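Local coordinates for protein poly-gamma-glutamate hydrolase (Bacillus phage phiNIT1, PDB 3A9L) that hydrolyses the gamma-glutamyl linkages of bacterial poly-gamma-glutamate as a zinc-dependent peptidase, at residues 11-16 with 64-69; 49-54 with 172-177; 57-62 with 198-203; 124-129 with 160-165; 133-138 with 189-194. All coordinates share one frame; numbering follows the deposited sequence.

In the fold
The five contacts illustrate how chemistry follows depth in an alpha/beta fold. Contacts 1, 2 and 4 are buried. Contacts 1 and 4 each set a helix on the same mixed sheet, on opposite sides of the chain's centre; contact 4 is wholly aliphatic, while contacts 1 and 2 set a carboxylate beside phenylalanine rings. Contact 3 lies at the surface and contact 5 is partly buried; both bring in lysine stems, acidic side chains and a water between the segments, weakly bound on one side in contact 3. Helix 48-59 serves contacts 2 and 3, helix 190-209 contacts 3 and 5, and a K133-E201 salt bridge joins the latter two. I199 of contact 3 packs on I126 of contact 4.

Contact 1 of 5, residues 11-16 with 64-69; sequences EALENA and YLFQGL
L13 sets a methyl against the edge of the F66 ring, and this one apolar pair makes up the tight part of the contact. The two side chains come from opposite directions, L13 from helix 10-16 and F66 from strand 62-68. CD2 of L13 lies in the plane of the ring, 3.7 Å from CZ of F66, while CD1 of L13 is a little farther, 4.1 Å from the same CZ. Both residues hold CG anti to the backbone N (chi1 -173° for L13, -176° for F66), which aims leucine fork and ring at each other across a wide backbone gap. The looser side belongs to E14. Its carboxylate only brushes the ring edge, with OE2 4.3 Å from CE2 of F66, and its stronger commitment is elsewhere: OE1 forms a salt bridge to R29 of the second subunit, at the dimer interface. Y23, on the neighbouring strand, lays its ring nearly parallel to that of F66, and the F66 side chain is about 6 Å from the side chain of the zinc ligand H40. The N-terminal helix thereby packs on the face of the mixed sheet away from helix 48-59, as in layered alpha/beta folds.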
# COMPACT_ATOMS: atom_id res chain seq x y z
N GLU A 11 -5.18 -0.89 -18.08
CA GLU A 11 -5.98 -2.09 -18.36
C GLU A 11 -5.23 -3.00 -19.34
O GLU A 11 -4.93 -4.17 -19.03
CB GLU A 11 -7.36 -1.73 -18.94
CG GLU A 11 -8.37 -1.19 -17.94
CD GLU A 11 -8.14 0.26 -17.54
OE1 GLU A 11 -7.33 0.98 -18.19
OE2 GLU A 11 -8.83 0.69 -16.58
N ALA A 12 -4.91 -2.46 -20.52
CA ALA A 12 -4.14 -3.19 -21.52
C ALA A 12 -2.86 -3.79 -20.93
O ALA A 12 -2.51 -4.94 -21.20
CB ALA A 12 -3.81 -2.27 -22.70
N LEU A 13 -2.15 -2.98 -20.13
CA LEU A 13 -0.97 -3.43 -19.42
C LEU A 13 -1.29 -4.57 -18.45
O LEU A 13 -0.65 -5.61 -18.49
CB LEU A 13 -0.32 -2.27 -18.65
CG LEU A 13 1.03 -2.57 -17.99
CD1 LEU A 13 1.83 -1.32 -17.78
CD2 LEU A 13 0.89 -3.25 -16.67
N GLU A 14 -2.28 -4.36 -17.59
CA GLU A 14 -2.62 -5.35 -16.59
C GLU A 14 -3.11 -6.66 -17.22
O GLU A 14 -2.80 -7.78 -16.73
CB GLU A 14 -3.65 -4.75 -15.63
CG GLU A 14 -2.96 -3.76 -14.69
CD GLU A 14 -3.73 -3.46 -13.38
OE1 GLU A 14 -4.72 -4.16 -13.09
OE2 GLU A 14 -3.31 -2.54 -12.64
N ASN A 15 -3.85 -6.51 -18.32
CA ASN A 15 -4.39 -7.63 -19.07
C ASN A 15 -3.30 -8.56 -19.59
O ASN A 15 -3.50 -9.76 -19.65
CB ASN A 15 -5.24 -7.13 -20.26
CG ASN A 15 -6.71 -6.96 -19.89
OD1 ASN A 15 -7.18 -7.46 -18.85
ND2 ASN A 15 -7.45 -6.25 -20.73
N ALA A 16 -2.14 -7.99 -19.91
CA ALA A 16 -1.06 -8.74 -20.54
C ALA A 16 0.06 -9.15 -19.59
O ALA A 16 0.68 -10.20 -19.79
CB ALA A 16 -0.50 -7.93 -21.67
N TYR A 64 1.89 6.40 -3.20
CA TYR A 64 1.40 5.43 -4.18
C TYR A 64 2.54 5.20 -5.13
O TYR A 64 3.16 6.18 -5.53
CB TYR A 64 0.23 5.99 -4.97
CG TYR A 64 -0.13 5.13 -6.16
CD1 TYR A 64 0.52 5.29 -7.39
CD2 TYR A 64 -1.11 4.16 -6.06
CE1 TYR A 64 0.20 4.52 -8.46
CE2 TYR A 64 -1.45 3.39 -7.15
CZ TYR A 64 -0.78 3.57 -8.33
OH TYR A 64 -1.08 2.80 -9.40
N LEU A 65 2.79 3.94 -5.49
CA LEU A 65 3.84 3.57 -6.46
C LEU A 65 3.41 2.46 -7.39
O LEU A 65 3.10 1.36 -6.92
CB LEU A 65 5.07 3.05 -5.73
CG LEU A 65 5.83 3.88 -4.73
CD1 LEU A 65 6.84 2.97 -4.11
CD2 LEU A 65 6.51 5.07 -5.44
N PHE A 66 3.39 2.71 -8.69
CA PHE A 66 3.21 1.63 -9.67
C PHE A 66 4.59 1.28 -10.12
O PHE A 66 5.27 2.11 -10.73
CB PHE A 66 2.34 2.09 -10.87
CG PHE A 66 2.04 0.99 -11.86
CD1 PHE A 66 2.92 0.75 -12.94
CD2 PHE A 66 0.88 0.22 -11.76
CE1 PHE A 66 2.67 -0.27 -13.85
CE2 PHE A 66 0.63 -0.80 -12.68
CZ PHE A 66 1.53 -1.03 -13.74
N GLN A 67 5.04 0.07 -9.75
CA GLN A 67 6.47 -0.28 -9.83
C GLN A 67 6.76 -1.35 -10.87
O GLN A 67 6.10 -2.39 -10.85
CB GLN A 67 6.95 -0.83 -8.47
CG GLN A 67 7.00 0.17 -7.29
CD GLN A 67 7.93 -0.31 -6.17
OE1 GLN A 67 8.99 0.27 -5.95
NE2 GLN A 67 7.58 -1.41 -5.53
N GLY A 68 7.73 -1.09 -11.76
CA GLY A 68 8.34 -2.16 -12.57
C GLY A 68 9.27 -3.05 -11.76
O GLY A 68 10.05 -2.55 -10.94
N LEU A 69 9.19 -4.35 -12.00
CA LEU A 69 9.95 -5.37 -11.24
C LEU A 69 10.89 -6.20 -12.08
O LEU A 69 11.62 -7.06 -11.55
CB LEU A 69 9.00 -6.35 -10.54
CG LEU A 69 7.91 -5.80 -9.61
CD1 LEU A 69 7.14 -6.94 -8.93
CD2 LEU A 69 8.55 -4.93 -8.59

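Contact 2 of 5, residues 49-54 with 172-177; sequences TELIYR and RAFFQN
This is a buried contact, half hydrocarbon and half carboxylate against ring, in which E50 and L51, on helix 48-59, meet F175 and F174, in the segment that follows from helix 168-173. The two pairs differ in character. E50 and F175 cross at about a right angle: OE1 of E50 stands at the ring edge, 3.8 Å from CZ of F175, with the carboxylate plane turned 73° from the ring. The E50 chain bends at chi2 (77°), which swings the carboxylate round while its CG stays 4.2 Å from CE1 of F175. An acidic oxygen at the ring edge faces the slightly positive C-H rim, an approach that is probably mildly favourable. Helix 48-59 is the connection of a beta-alpha-beta crossover between the adjacent parallel strands 34-42 and 62-68. L51 makes the looser pair, its CD2 4.3 Å from CZ of F174 and oblique to the ring; it also packs on F102 of strand 98-105. The phenylalanines also brace each other, since CB of F174 sits over the centre of the F175 ring, 4.1 Å above its plane. Rings of F192 and Y195 meet F174 edge-to-face, and W180 and V188 pack against F175.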
# COMPACT_ATOMS: atom_id res chain seq x y z
N THR A 49 11.08 5.32 -6.60
CA THR A 49 10.65 4.57 -5.41
C THR A 49 11.33 5.06 -4.15
O THR A 49 10.66 5.33 -3.16
CB THR A 49 10.94 3.06 -5.57
OG1 THR A 49 10.07 2.51 -6.55
CG2 THR A 49 10.72 2.31 -4.24
N GLU A 50 12.66 5.22 -4.22
CA GLU A 50 13.48 5.47 -3.01
C GLU A 50 13.31 6.92 -2.57
O GLU A 50 13.28 7.22 -1.38
CB GLU A 50 14.96 5.16 -3.28
CG GLU A 50 15.26 3.64 -3.53
CD GLU A 50 14.89 3.11 -4.91
OE1 GLU A 50 14.89 3.86 -5.91
OE2 GLU A 50 14.60 1.88 -5.01
N LEU A 51 13.21 7.81 -3.55
CA LEU A 51 12.98 9.21 -3.22
C LEU A 51 11.60 9.37 -2.64
O LEU A 51 11.43 10.14 -1.73
CB LEU A 51 13.20 10.13 -4.43
CG LEU A 51 12.81 11.60 -4.24
CD1 LEU A 51 13.69 12.29 -3.15
CD2 LEU A 51 12.83 12.35 -5.54
N ILE A 52 10.60 8.66 -3.16
CA ILE A 52 9.25 8.80 -2.61
C ILE A 52 9.20 8.26 -1.17
O ILE A 52 8.54 8.85 -0.30
CB ILE A 52 8.20 8.16 -3.49
CG1 ILE A 52 7.86 9.13 -4.64
CG2 ILE A 52 6.96 7.77 -2.68
CD1 ILE A 52 7.31 8.48 -5.84
N TYR A 53 9.89 7.16 -0.93
CA TYR A 53 9.96 6.56 0.42
C TYR A 53 10.46 7.56 1.45
O TYR A 53 9.86 7.71 2.52
CB TYR A 53 10.88 5.36 0.42
CG TYR A 53 10.19 4.07 0.05
CD1 TYR A 53 9.27 4.02 -0.99
CD2 TYR A 53 10.47 2.92 0.74
CE1 TYR A 53 8.64 2.85 -1.32
CE2 TYR A 53 9.86 1.73 0.41
CZ TYR A 53 8.94 1.70 -0.61
OH TYR A 53 8.34 0.51 -0.91
N ARG A 54 11.56 8.22 1.12
CA ARG A 54 12.22 9.20 1.97
C ARG A 54 11.34 10.45 2.15
O ARG A 54 11.23 10.99 3.27
CB ARG A 54 13.59 9.57 1.35
CG ARG A 54 14.53 10.47 2.22
CD ARG A 54 14.94 9.74 3.51
NE ARG A 54 15.67 10.62 4.40
CZ ARG A 54 15.73 10.47 5.72
NH1 ARG A 54 15.09 9.45 6.30
NH2 ARG A 54 16.42 11.33 6.46
N ARG A 172 21.17 8.95 -10.76
CA ARG A 172 22.38 8.19 -10.51
C ARG A 172 23.19 8.81 -9.36
O ARG A 172 23.80 8.07 -8.60
CB ARG A 172 23.26 7.97 -11.76
CG ARG A 172 22.89 6.74 -12.58
CD ARG A 172 23.86 6.49 -13.72
NE ARG A 172 23.23 6.28 -15.02
CZ ARG A 172 22.73 5.13 -15.49
NH1 ARG A 172 22.73 4.00 -14.78
NH2 ARG A 172 22.21 5.11 -16.71
N ALA A 173 23.13 10.14 -9.19
CA ALA A 173 23.86 10.81 -8.13
C ALA A 173 23.19 10.70 -6.75
O ALA A 173 23.82 10.99 -5.75
CB ALA A 173 24.18 12.29 -8.51
N PHE A 174 21.92 10.29 -6.70
CA PHE A 174 21.28 9.84 -5.43
C PHE A 174 21.98 8.62 -4.77
O PHE A 174 21.80 8.37 -3.57
CB PHE A 174 19.81 9.40 -5.63
CG PHE A 174 18.82 10.50 -6.04
CD1 PHE A 174 19.06 11.85 -5.81
CD2 PHE A 174 17.61 10.14 -6.65
CE1 PHE A 174 18.13 12.83 -6.18
CE2 PHE A 174 16.66 11.11 -7.03
CZ PHE A 174 16.92 12.46 -6.80
N PHE A 175 22.71 7.81 -5.54
CA PHE A 175 23.21 6.52 -5.02
C PHE A 175 24.72 6.46 -4.92
O PHE A 175 25.42 7.02 -5.74
CB PHE A 175 22.68 5.31 -5.84
CG PHE A 175 21.19 5.26 -5.95
CD1 PHE A 175 20.40 4.90 -4.86
CD2 PHE A 175 20.56 5.60 -7.14
CE1 PHE A 175 19.01 4.87 -4.95
CE2 PHE A 175 19.17 5.57 -7.25
CZ PHE A 175 18.39 5.20 -6.15
N GLN A 176 25.19 5.78 -3.89
CA GLN A 176 26.60 5.56 -3.62
C GLN A 176 27.32 4.94 -4.80
O GLN A 176 26.86 3.92 -5.33
CB GLN A 176 26.70 4.64 -2.39
CG GLN A 176 26.27 5.33 -1.11
CD GLN A 176 27.32 6.26 -0.64
OE1 GLN A 176 28.50 5.92 -0.68
NE2 GLN A 176 26.93 7.46 -0.24
N ASN A 177 28.43 5.56 -5.25
CA ASN A 177 29.18 5.09 -6.44
C ASN A 177 28.59 5.55 -7.78
O ASN A 177 29.04 5.12 -8.85
CB ASN A 177 29.24 3.54 -6.43
CG ASN A 177 30.62 2.99 -6.73
OD1 ASN A 177 31.61 3.71 -6.66
ND2 ASN A 177 30.69 1.69 -7.01

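Contact 3 of 5, residues 57-62 with 198-203; sequences ELTGGS and AIKEAE
With chi1 at 56°, T59 tucks OG1 between its backbone N and carbonyl carbon and turns CG2 toward K200 and E203, while K200 and E203 both send CG anti to their own backbone N. The result is a surface contact between two helices of the alpha/beta fold, where the C-terminal end of helix 48-59 lies beside helix 190-209. T59 and K200 slide past each other in opposite directions, CG2 of T59 lying 3.8 Å from CG of K200. The aliphatic stem of K200 continues over L58, whose CB is 3.7 Å from CD of K200, before bends at chi3 and chi4 carry NZ off to a salt bridge with E197. The same T59 methyl, CG2, also meets OE1 of E203 at 3.2 Å, a close approach; that oxygen is satisfied by a hydrogen bond with the hydroxyl of Y36. The threonine hydroxyl serves its own helix end: it bonds to the carbonyl of V55 and accepts from G61 N at 3.0 Å, an ST turn around G60 with its positive phi. A water completes the seam, donating to OE2 of E203 at 2.8 Å and only weakly to T59 O, 3.4 Å away.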
# COMPACT_ATOMS: atom_id res chain seq x y z
N GLU A 57 8.60 9.36 4.43
CA GLU A 57 9.15 9.15 5.78
C GLU A 57 9.41 10.51 6.45
O GLU A 57 9.13 10.68 7.64
CB GLU A 57 10.42 8.30 5.72
CG GLU A 57 10.17 6.81 5.51
CD GLU A 57 11.28 6.16 4.69
OE1 GLU A 57 12.43 6.67 4.75
OE2 GLU A 57 10.99 5.17 3.95
N LEU A 58 9.86 11.48 5.66
CA LEU A 58 10.01 12.88 6.16
C LEU A 58 8.74 13.69 6.40
O LEU A 58 8.74 14.60 7.23
CB LEU A 58 10.89 13.69 5.21
CG LEU A 58 12.36 13.33 5.08
CD1 LEU A 58 12.97 14.27 4.06
CD2 LEU A 58 13.06 13.40 6.40
N THR A 59 7.66 13.40 5.67
CA THR A 59 6.45 14.25 5.67
C THR A 59 5.23 13.64 6.35
O THR A 59 4.39 14.36 6.89
CB THR A 59 6.04 14.65 4.23
OG1 THR A 59 5.85 13.46 3.44
CG2 THR A 59 7.13 15.49 3.54
N GLY A 60 5.12 12.31 6.28
CA GLY A 60 3.86 11.63 6.63
C GLY A 60 2.81 11.79 5.53
O GLY A 60 1.62 11.61 5.76
N GLY A 61 3.25 12.17 4.32
CA GLY A 61 2.38 12.23 3.16
C GLY A 61 1.92 10.82 2.82
O GLY A 61 2.54 9.87 3.25
N SER A 62 0.79 10.69 2.11
CA SER A 62 0.40 9.40 1.55
C SER A 62 1.37 9.06 0.40
O SER A 62 2.09 9.94 -0.12
CB SER A 62 -1.04 9.40 1.02
OG SER A 62 -2.02 9.77 1.97
N ALA A 198 14.59 19.00 0.69
CA ALA A 198 14.07 20.14 -0.09
C ALA A 198 12.56 20.04 -0.35
O ALA A 198 11.86 21.01 -0.25
CB ALA A 198 14.82 20.28 -1.40
N ILE A 199 12.09 18.84 -0.68
CA ILE A 199 10.69 18.62 -0.95
C ILE A 199 9.87 18.80 0.34
O ILE A 199 8.78 19.44 0.34
CB ILE A 199 10.47 17.21 -1.54
CG1 ILE A 199 11.42 16.96 -2.74
CG2 ILE A 199 8.99 17.00 -1.87
CD1 ILE A 199 11.44 18.07 -3.79
N LYS A 200 10.39 18.27 1.44
CA LYS A 200 9.68 18.41 2.73
C LYS A 200 9.55 19.91 3.13
O LYS A 200 8.49 20.36 3.54
CB LYS A 200 10.35 17.60 3.83
CG LYS A 200 9.67 17.69 5.21
CD LYS A 200 10.54 17.16 6.34
CE LYS A 200 11.90 17.86 6.49
NZ LYS A 200 11.94 19.17 7.24
N GLU A 201 10.63 20.66 2.99
CA GLU A 201 10.66 22.09 3.30
C GLU A 201 9.66 22.90 2.52
O GLU A 201 8.99 23.78 3.08
CB GLU A 201 12.07 22.66 3.06
CG GLU A 201 13.09 22.22 4.12
CD GLU A 201 14.49 22.76 3.87
OE1 GLU A 201 14.62 23.83 3.23
OE2 GLU A 201 15.47 22.14 4.34
N ALA A 202 9.57 22.60 1.22
CA ALA A 202 8.67 23.27 0.30
C ALA A 202 7.22 22.93 0.63
O ALA A 202 6.37 23.83 0.63
CB ALA A 202 9.00 22.90 -1.14
N GLU A 203 6.96 21.66 0.96
CA GLU A 203 5.62 21.25 1.43
C GLU A 203 5.25 22.01 2.71
O GLU A 203 4.10 22.47 2.85
CB GLU A 203 5.50 19.72 1.65
CG GLU A 203 4.04 19.25 1.80
CD GLU A 203 3.80 17.99 2.67
OE1 GLU A 203 4.47 16.96 2.49
OE2 GLU A 203 2.87 18.02 3.51
O HOH W 1 1.95 15.87 5.00

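Contact 4 of 5, residues 124-129 with 160-165; sequences NLIVSK and KGVQLE
The backbone bond from K129 N to L125 O, at 2.8 Å the shortest sound polar bond here, belongs to the helical turn that presents I126 to V162 and L164. No polar pair joins the two segments themselves: this is helix-on-sheet packing of an alpha/beta fold, with helix 120-132 lying over strand 162-167. I126 does all the work from the helix side. Its CG1 is anti to the carbonyl carbon and its CG2 anti to the backbone N (chi1 -69°), so that the two branches part and each finds a different strand residue. V162 and L164 are two positions apart on the strand and point to the helix, while Q163 between them points away, its OE1 bonded to ND2 of N151. The strand is held by backbone bonds from V162 and L164 to the parallel strand 98-105; the L164 side chain is about 6 Å from that of H103, a zinc ligand on this neighbour. I199 of helix 190-209 packs on I126 as well, enclosing the isoleucine between a sheet and a second helix. The longer branch meets V162 tip to tip, CD1 of I126 3.7 Å from CG1 of V162, whereas the shorter one lies obliquely against L164, CG2 of I126 3.9 Å from CD2 of L164.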
# COMPACT_ATOMS: atom_id res chain seq x y z
N ASN A 124 6.82 26.43 -7.78
CA ASN A 124 7.87 27.42 -7.53
C ASN A 124 8.67 27.13 -6.24
O ASN A 124 9.90 27.28 -6.20
CB ASN A 124 7.32 28.85 -7.48
CG ASN A 124 6.72 29.31 -8.82
OD1 ASN A 124 7.03 28.76 -9.88
ND2 ASN A 124 5.88 30.34 -8.78
N LEU A 125 7.96 26.72 -5.20
CA LEU A 125 8.58 26.43 -3.89
C LEU A 125 9.59 25.30 -3.92
O LEU A 125 10.67 25.42 -3.37
CB LEU A 125 7.49 26.23 -2.83
CG LEU A 125 6.80 27.58 -2.55
CD1 LEU A 125 5.48 27.46 -1.79
CD2 LEU A 125 7.76 28.52 -1.82
N ILE A 126 9.24 24.23 -4.63
CA ILE A 126 10.11 23.05 -4.78
C ILE A 126 11.37 23.41 -5.58
O ILE A 126 12.46 22.90 -5.34
CB ILE A 126 9.33 21.89 -5.44
CG1 ILE A 126 8.29 21.39 -4.47
CG2 ILE A 126 10.27 20.76 -5.89
CD1 ILE A 126 7.26 20.37 -5.02
N VAL A 127 11.18 24.32 -6.53
CA VAL A 127 12.22 24.76 -7.41
C VAL A 127 13.19 25.50 -6.51
O VAL A 127 14.35 25.19 -6.45
CB VAL A 127 11.57 25.62 -8.53
CG1 VAL A 127 12.38 26.87 -8.89
CG2 VAL A 127 11.25 24.73 -9.75
N SER A 128 12.63 26.40 -5.72
CA SER A 128 13.40 27.29 -4.88
C SER A 128 14.13 26.55 -3.76
O SER A 128 15.27 26.90 -3.46
CB SER A 128 12.52 28.42 -4.39
OG SER A 128 13.23 29.26 -3.51
N LYS A 129 13.51 25.51 -3.18
CA LYS A 129 14.21 24.69 -2.16
C LYS A 129 15.33 23.85 -2.75
O LYS A 129 16.43 23.78 -2.18
CB LYS A 129 13.25 23.77 -1.39
CG LYS A 129 12.20 24.42 -0.47
CD LYS A 129 12.74 25.64 0.26
CE LYS A 129 11.94 25.95 1.53
NZ LYS A 129 12.42 27.24 2.04
N LYS A 160 -4.77 20.58 -9.30
CA LYS A 160 -3.52 21.30 -9.52
C LYS A 160 -2.38 20.57 -8.81
O LYS A 160 -2.26 20.64 -7.58
CB LYS A 160 -3.62 22.72 -8.95
CG LYS A 160 -4.71 23.60 -9.50
CD LYS A 160 -4.70 24.96 -8.81
CE LYS A 160 -4.74 24.85 -7.28
NZ LYS A 160 -3.40 25.04 -6.62
N GLY A 161 -1.54 19.87 -9.58
CA GLY A 161 -0.49 19.04 -9.02
C GLY A 161 0.89 19.59 -9.37
O GLY A 161 0.97 20.62 -10.02
N VAL A 162 1.96 18.93 -8.91
CA VAL A 162 3.32 19.38 -9.22
C VAL A 162 4.10 18.18 -9.70
O VAL A 162 4.28 17.20 -8.96
CB VAL A 162 4.07 19.95 -7.98
CG1 VAL A 162 5.57 20.11 -8.26
CG2 VAL A 162 3.46 21.26 -7.52
N GLN A 163 4.62 18.27 -10.91
CA GLN A 163 5.36 17.19 -11.49
C GLN A 163 6.88 17.47 -11.42
O GLN A 163 7.35 18.54 -11.85
CB GLN A 163 4.91 16.99 -12.95
CG GLN A 163 5.68 15.87 -13.61
CD GLN A 163 5.33 15.67 -15.07
OE1 GLN A 163 4.61 14.75 -15.40
NE2 GLN A 163 5.88 16.53 -15.96
N LEU A 164 7.65 16.50 -10.93
CA LEU A 164 9.11 16.60 -11.03
C LEU A 164 9.65 15.60 -12.04
O LEU A 164 9.36 14.43 -11.97
CB LEU A 164 9.82 16.38 -9.68
CG LEU A 164 9.66 17.42 -8.55
CD1 LEU A 164 8.26 17.42 -7.98
CD2 LEU A 164 10.68 17.15 -7.43
N GLU A 165 10.45 16.07 -12.97
CA GLU A 165 11.04 15.14 -13.95
C GLU A 165 12.54 15.20 -13.73
O GLU A 165 13.17 16.23 -14.02
CB GLU A 165 10.61 15.54 -15.37
CG GLU A 165 9.14 15.13 -15.76
CD GLU A 165 9.04 13.83 -16.54
OE1 GLU A 165 10.06 13.20 -16.80
OE2 GLU A 165 7.92 13.41 -16.89

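Contact 5 of 5, residues 133-138 with 189-194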
# COMPACT_ATOMS: atom_id res chain seq x y z
N LYS A 133 19.56 23.96 -1.81
CA LYS A 133 20.40 22.82 -1.42
C LYS A 133 21.45 22.57 -2.50
O LYS A 133 22.13 21.54 -2.50
CB LYS A 133 19.57 21.55 -1.16
CG LYS A 133 18.42 21.70 -0.15
CD LYS A 133 18.91 21.93 1.26
CE LYS A 133 18.26 20.93 2.19
NZ LYS A 133 17.93 21.49 3.53
N GLY A 134 21.57 23.51 -3.43
CA GLY A 134 22.60 23.41 -4.48
C GLY A 134 22.24 22.38 -5.53
O GLY A 134 23.13 21.84 -6.20
N ILE A 135 20.95 22.08 -5.65
CA ILE A 135 20.45 21.07 -6.58
C ILE A 135 19.79 21.78 -7.74
O ILE A 135 18.90 22.61 -7.54
CB ILE A 135 19.44 20.12 -5.90
CG1 ILE A 135 20.16 19.25 -4.87
CG2 ILE A 135 18.76 19.23 -6.94
CD1 ILE A 135 19.32 18.96 -3.64
N ALA A 136 20.27 21.45 -8.93
CA ALA A 136 19.83 22.04 -10.17
C ALA A 136 18.35 21.79 -10.35
O ALA A 136 17.89 20.66 -10.23
CB ALA A 136 20.62 21.44 -11.32
N ALA A 137 17.61 22.86 -10.59
CA ALA A 137 16.17 22.78 -10.74
C ALA A 137 15.60 24.01 -11.43
O ALA A 137 16.00 25.15 -11.13
CB ALA A 137 15.51 22.54 -9.38
N GLU A 138 14.69 23.79 -12.36
CA GLU A 138 14.02 24.92 -13.04
C GLU A 138 12.57 24.61 -13.38
O GLU A 138 12.17 23.44 -13.45
CB GLU A 138 14.78 25.31 -14.31
CG GLU A 138 14.78 24.21 -15.34
CD GLU A 138 15.80 24.42 -16.41
OE1 GLU A 138 15.55 25.24 -17.33
OE2 GLU A 138 16.85 23.78 -16.33
N THR A 189 23.21 8.77 -1.29
CA THR A 189 24.24 9.77 -1.06
C THR A 189 23.64 10.94 -0.30
O THR A 189 22.43 10.98 -0.05
CB THR A 189 24.76 10.37 -2.37
OG1 THR A 189 23.66 11.01 -3.04
CG2 THR A 189 25.37 9.31 -3.26
N GLN A 190 24.48 11.90 0.03
CA GLN A 190 24.04 13.12 0.72
C GLN A 190 23.11 13.93 -0.18
O GLN A 190 22.12 14.44 0.29
CB GLN A 190 25.24 13.95 1.14
CG GLN A 190 25.09 15.45 1.02
CD GLN A 190 26.40 16.12 1.39
OE1 GLN A 190 27.20 16.45 0.53
NE2 GLN A 190 26.65 16.24 2.70
N GLU A 191 23.42 13.98 -1.48
CA GLU A 191 22.54 14.66 -2.46
C GLU A 191 21.13 14.09 -2.43
O GLU A 191 20.18 14.85 -2.40
CB GLU A 191 23.11 14.62 -3.88
CG GLU A 191 22.44 15.62 -4.86
CD GLU A 191 23.38 16.17 -5.91
OE1 GLU A 191 24.42 16.77 -5.55
OE2 GLU A 191 23.10 16.01 -7.12
N PHE A 192 21.01 12.76 -2.40
CA PHE A 192 19.70 12.13 -2.18
C PHE A 192 18.95 12.72 -1.00
O PHE A 192 17.81 13.19 -1.15
CB PHE A 192 19.77 10.59 -2.03
CG PHE A 192 18.44 9.95 -1.74
CD1 PHE A 192 17.54 9.66 -2.76
CD2 PHE A 192 18.07 9.65 -0.42
CE1 PHE A 192 16.29 9.08 -2.49
CE2 PHE A 192 16.83 9.09 -0.13
CZ PHE A 192 15.93 8.78 -1.15
N LEU A 193 19.59 12.71 0.17
CA LEU A 193 18.98 13.23 1.42
C LEU A 193 18.56 14.71 1.33
O LEU A 193 17.44 15.08 1.71
CB LEU A 193 19.92 13.00 2.61
CG LEU A 193 20.41 11.55 2.87
CD1 LEU A 193 21.40 11.48 4.00
CD2 LEU A 193 19.26 10.58 3.15
N ASP A 194 19.47 15.55 0.83
CA ASP A 194 19.17 16.97 0.57
C ASP A 194 17.98 17.17 -0.39
O ASP A 194 17.15 18.09 -0.22
CB ASP A 194 20.42 17.66 0.03
CG ASP A 194 21.55 17.76 1.06
OD1 ASP A 194 21.29 17.64 2.27
OD2 ASP A 194 22.71 18.01 0.67
O HOH W 2 23.28 18.54 -2.30
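I135 and K133 meet D194 where two helix ends come together: a Schellman motif closes helix 120-132, and an N-cap opens helix 190-209. The van der Waals touches run mainly between carbon atoms. I135 crosses D194 at a slant, its CD1 lying 4.0 Å from CB of D194 and about as close to the backbone carbonyl carbon of that residue. One bond nearer the backbone, CG1 of I135 comes within 4.3 Å of CG of E191. K133 joins with the lower part of its stem, CB standing 4.2 Å from CB of D194.

Charges near this seam are satisfied largely beyond it. NZ of K133 stays 5.3 Å from OD1 of D194, too far for a bond, and forms a salt bridge with E201, about two turns beyond D194 on helix 190-209; bends at chi2, chi3 and chi4 take it there. E191 likewise turns OE2 to K111 NZ and Q170 NE2.

Hydrogen bonds mark the two helix ends, backbone bonds at one and a side-chain cap at the other. In the Schellman motif I135 N reaches L130 O and G134 N reaches N131 O, with G134 in the positive-phi position. At the other end T189 is the N-cap, and its OG1 accepts from F192 N almost straight, at 173°; the same hydroxyl bonds to A173 O, tying the cap to helix 168-173.

Water provides the polar link between the segments: one molecule donates to K133 O at 3.2 Å and to OD2 of D194 at 3.1 Å.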